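Local atomic coordinates of ABC transporter periplasmic-binding protein YtfQ (Mycobacterium smegmatis, PDB entry 6HBD), a protein that probably serves as the sugar-binding component of a mycobacterial L-arabinofuranose ABC transporter and here holds beta-D-galactofuranose. Residues D105-T110 and K117-A122. Numbering follows the deposited sequence.
Sequences DRAVDT and KTFIGA. With GZL (beta-D-galactofuranose), chain L.
D105 and I120 are joined by the one backbone hydrogen bond between 105-110 and 117-122: D105 N donates to I120 O over 2.7 Å, nearly straight at 169°. At D105, with positive phi (59°), the chain reverses: it leaves the sugar site and runs back in roughly the opposite sense to 117-122, diverging from it.

Between the diverging backbones lies the ring of F119. With CG anti to the backbone N (chi1 169°) and the first side-chain bond pointing toward the loop, the ring meets the backbone with its edge, CE1 lying 3.3 Å from R106 N. One ring face receives the methyl of A107 in a CH-pi contact, CB 4.2 Å from the centroid, while G121 N lies over the rim of the opposite face.

D105 and R106 line the galactofuranose pocket. D105 O accepts a hydrogen bond from O6 of beta-D-galactofuranose (2.7 Å), and D105 OD1 lies 2.6 Å from the sugar O5. The extended R106 side chain brings NH2 to 2.9 Å from the sugar O4, which approaches the guanidinium obliquely. R32 forms a salt bridge with D105 OD2, and S80 binds OD1, bracing the carboxylate. A107 N is hydrogen-bonded to OD2 of D158, a zinc ligand.

This loop follows strand 101-104 at the edge of the interdomain cleft characteristic of periplasmic binding proteins; strand 118-121 runs parallel to 101-104, with I120 packed against helix 266-277.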
ATOM      1  N   ASP A 105       0.806  -7.746  -1.458  1.00 61.19           N
ATOM      2  CA  ASP A 105       0.774  -6.398  -0.889  1.00 60.46           C
ATOM      3  C   ASP A 105       0.146  -6.245   0.522  1.00 62.64           C
ATOM      4  O   ASP A 105       0.198  -5.147   1.068  1.00 60.82           O
ATOM      5  CB  ASP A 105       0.127  -5.424  -1.878  1.00 62.50           C
ATOM      6  CG  ASP A 105      -1.344  -5.584  -2.176  1.00 67.79           C
ATOM      7  OD1 ASP A 105      -2.174  -5.092  -1.372  1.00 65.47           O
ATOM      8  OD2 ASP A 105      -1.677  -6.158  -3.242  1.00 74.19           O
ATOM      9  N   ARG A 106      -0.378  -7.326   1.123  1.00 58.70           N
ATOM     10  CA  ARG A 106      -0.926  -7.333   2.471  1.00 58.15           C
ATOM     11  C   ARG A 106      -0.704  -8.720   3.075  1.00 61.76           C
ATOM     12  O   ARG A 106      -0.805  -9.720   2.371  1.00 60.14           O
ATOM     13  CB  ARG A 106      -2.420  -6.992   2.447  1.00 57.06           C
ATOM     14  CG  ARG A 106      -2.684  -5.535   2.770  1.00 64.03           C
ATOM     15  CD  ARG A 106      -4.032  -5.036   2.300  1.00 66.32           C
ATOM     16  NE  ARG A 106      -4.037  -3.592   2.086  1.00 61.18           N
ATOM     17  CZ  ARG A 106      -5.117  -2.871   1.801  1.00 62.83           C
ATOM     18  NH1 ARG A 106      -6.302  -3.451   1.681  1.00 48.19           N
ATOM     19  NH2 ARG A 106      -5.022  -1.562   1.650  1.00 38.38           N
ATOM     20  N   ALA A 107      -0.387  -8.767   4.375  1.00 58.80           N
ATOM     21  CA  ALA A 107      -0.165 -10.004   5.112  1.00 58.45           C
ATOM     22  C   ALA A 107      -1.382 -10.332   6.005  1.00 62.85           C
ATOM     23  O   ALA A 107      -2.344  -9.560   6.073  1.00 62.17           O
ATOM     24  CB  ALA A 107       1.093  -9.885   5.947  1.00 59.06           C
ATOM     25  N   VAL A 108      -1.345 -11.524   6.615  1.00 59.94           N
ATOM     26  CA  VAL A 108      -2.391 -12.059   7.478  1.00 59.81           C
ATOM     27  C   VAL A 108      -1.852 -12.272   8.879  1.00 68.22           C
ATOM     28  O   VAL A 108      -0.655 -12.124   9.121  1.00 67.53           O
ATOM     29  CB  VAL A 108      -3.004 -13.376   6.919  1.00 62.63           C
ATOM     30  CG1 VAL A 108      -3.642 -13.149   5.562  1.00 62.45           C
ATOM     31  CG2 VAL A 108      -1.991 -14.514   6.855  1.00 61.87           C
ATOM     32  N   ASP A 109      -2.766 -12.574   9.811  1.00 69.24           N
ATOM     33  CA  ASP A 109      -2.481 -12.947  11.203  1.00 70.84           C
ATOM     34  C   ASP A 109      -3.159 -14.299  11.312  1.00 75.93           C
ATOM     35  O   ASP A 109      -4.392 -14.367  11.451  1.00 74.49           O
ATOM     36  CB  ASP A 109      -3.080 -11.954  12.222  1.00 73.53           C
ATOM     37  CG  ASP A 109      -2.185 -10.785  12.627  1.00 96.52           C
ATOM     38  OD1 ASP A 109      -0.971 -10.804  12.282  1.00 97.96           O
ATOM     39  OD2 ASP A 109      -2.700  -9.844  13.284  1.00107.86           O
ATOM     40  N   THR A 110      -2.365 -15.366  11.105  1.00 73.51           N
ATOM     41  CA  THR A 110      -2.880 -16.717  11.104  1.00 73.81           C
ATOM     42  C   THR A 110      -2.298 -17.533  12.247  1.00 81.03           C
ATOM     43  O   THR A 110      -1.118 -17.386  12.588  1.00 81.24           O
ATOM     44  CB  THR A 110      -2.662 -17.348   9.754  1.00 79.00           C
ATOM     45  OG1 THR A 110      -3.590 -18.435   9.626  1.00 78.86           O
ATOM     46  CG2 THR A 110      -1.202 -17.801   9.535  1.00 77.03           C
ATOM     47  N   LYS A 117       2.062 -19.881   0.633  1.00 63.77           N
ATOM     48  CA  LYS A 117       3.420 -20.162   0.156  1.00 62.86           C
ATOM     49  C   LYS A 117       4.398 -19.009   0.293  1.00 64.43           C
ATOM     50  O   LYS A 117       5.557 -19.204   0.674  1.00 63.27           O
ATOM     51  CB  LYS A 117       3.378 -20.646  -1.308  1.00 65.86           C
ATOM     52  CG  LYS A 117       2.509 -21.900  -1.564  1.00 81.11           C
ATOM     53  CD  LYS A 117       3.015 -23.128  -0.813  1.00 94.57           C
ATOM     54  CE  LYS A 117       2.444 -24.428  -1.331  1.00110.95           C
ATOM     55  NZ  LYS A 117       3.144 -25.613  -0.758  1.00117.95           N
ATOM     56  N   THR A 118       3.948 -17.807  -0.021  1.00 61.06           N
ATOM     57  CA  THR A 118       4.815 -16.625   0.031  1.00 59.59           C
ATOM     58  C   THR A 118       4.013 -15.354   0.155  1.00 60.85           C
ATOM     59  O   THR A 118       2.808 -15.365  -0.127  1.00 60.61           O
ATOM     60  CB  THR A 118       5.716 -16.566  -1.236  1.00 56.87           C
ATOM     61  OG1 THR A 118       6.686 -15.521  -1.097  1.00 45.95           O
ATOM     62  CG2 THR A 118       4.922 -16.345  -2.510  1.00 55.16           C
ATOM     63  N   PHE A 119       4.713 -14.242   0.515  1.00 55.21           N
ATOM     64  CA  PHE A 119       4.141 -12.893   0.596  1.00 52.95           C
ATOM     65  C   PHE A 119       4.994 -11.921  -0.253  1.00 54.99           C
ATOM     66  O   PHE A 119       6.178 -11.732   0.036  1.00 52.78           O
ATOM     67  CB  PHE A 119       4.025 -12.423   2.058  1.00 54.11           C
ATOM     68  CG  PHE A 119       3.686 -10.956   2.262  1.00 54.65           C
ATOM     69  CD1 PHE A 119       2.697 -10.344   1.514  1.00 57.14           C
ATOM     70  CD2 PHE A 119       4.329 -10.204   3.237  1.00 54.98           C
ATOM     71  CE1 PHE A 119       2.427  -8.986   1.676  1.00 57.71           C
ATOM     72  CE2 PHE A 119       4.037  -8.848   3.409  1.00 56.98           C
ATOM     73  CZ  PHE A 119       3.093  -8.251   2.628  1.00 55.35           C
ATOM     74  N   ILE A 120       4.363 -11.285  -1.268  1.00 51.73           N
ATOM     75  CA  ILE A 120       5.011 -10.319  -2.161  1.00 51.42           C
ATOM     76  C   ILE A 120       4.500  -8.977  -1.697  1.00 52.87           C
ATOM     77  O   ILE A 120       3.290  -8.767  -1.761  1.00 53.10           O
ATOM     78  CB  ILE A 120       4.670 -10.509  -3.680  1.00 55.55           C
ATOM     79  CG1 ILE A 120       4.242 -11.949  -4.041  1.00 57.39           C
ATOM     80  CG2 ILE A 120       5.839 -10.038  -4.590  1.00 55.21           C
ATOM     81  CD1 ILE A 120       3.445 -12.000  -5.374  1.00 69.30           C
ATOM     82  N   GLY A 121       5.369  -8.095  -1.208  1.00 46.35           N
ATOM     83  CA  GLY A 121       4.920  -6.779  -0.753  1.00 45.05           C
ATOM     84  C   GLY A 121       6.090  -5.920  -0.364  1.00 48.93           C
ATOM     85  O   GLY A 121       7.218  -6.362  -0.551  1.00 47.17           O
ATOM     86  N   ALA A 122       5.858  -4.725   0.217  1.00 47.08           N
ATOM     87  CA  ALA A 122       6.965  -3.853   0.619  1.00 47.59           C
ATOM     88  C   ALA A 122       7.179  -3.904   2.129  1.00 54.37           C
ATOM     89  O   ALA A 122       6.421  -4.589   2.818  1.00 56.57           O
ATOM     90  CB  ALA A 122       6.678  -2.437   0.169  1.00 48.42           C
TER
HETATM   91  C6  GZL L 410       0.360  -1.629   0.095  1.00 46.65           C
HETATM   92  C5  GZL L 410      -1.072  -1.783  -0.372  1.00 48.07           C
HETATM   93  C4  GZL L 410      -1.927  -0.582  -0.005  1.00 47.40           C
HETATM   94  C3  GZL L 410      -1.473   0.745  -0.604  1.00 47.10           C
HETATM   95  C2  GZL L 410      -2.771   1.530  -0.592  1.00 46.92           C
HETATM   96  O6  GZL L 410       1.072  -2.843  -0.110  1.00 49.02           O
HETATM   97  O5  GZL L 410      -1.645  -2.998   0.118  1.00 50.31           O
HETATM   98  O4  GZL L 410      -3.257  -0.760  -0.543  1.00 47.90           O
HETATM   99  O3  GZL L 410      -0.475   1.428   0.136  1.00 46.14           O
HETATM  100  C1  GZL L 410      -3.751   0.476  -1.077  1.00 47.76           C
HETATM  101  O2  GZL L 410      -2.784   2.656  -1.457  1.00 50.30           O
HETATM  102  O1  GZL L 410      -4.934   0.871  -0.479  1.00 49.07           O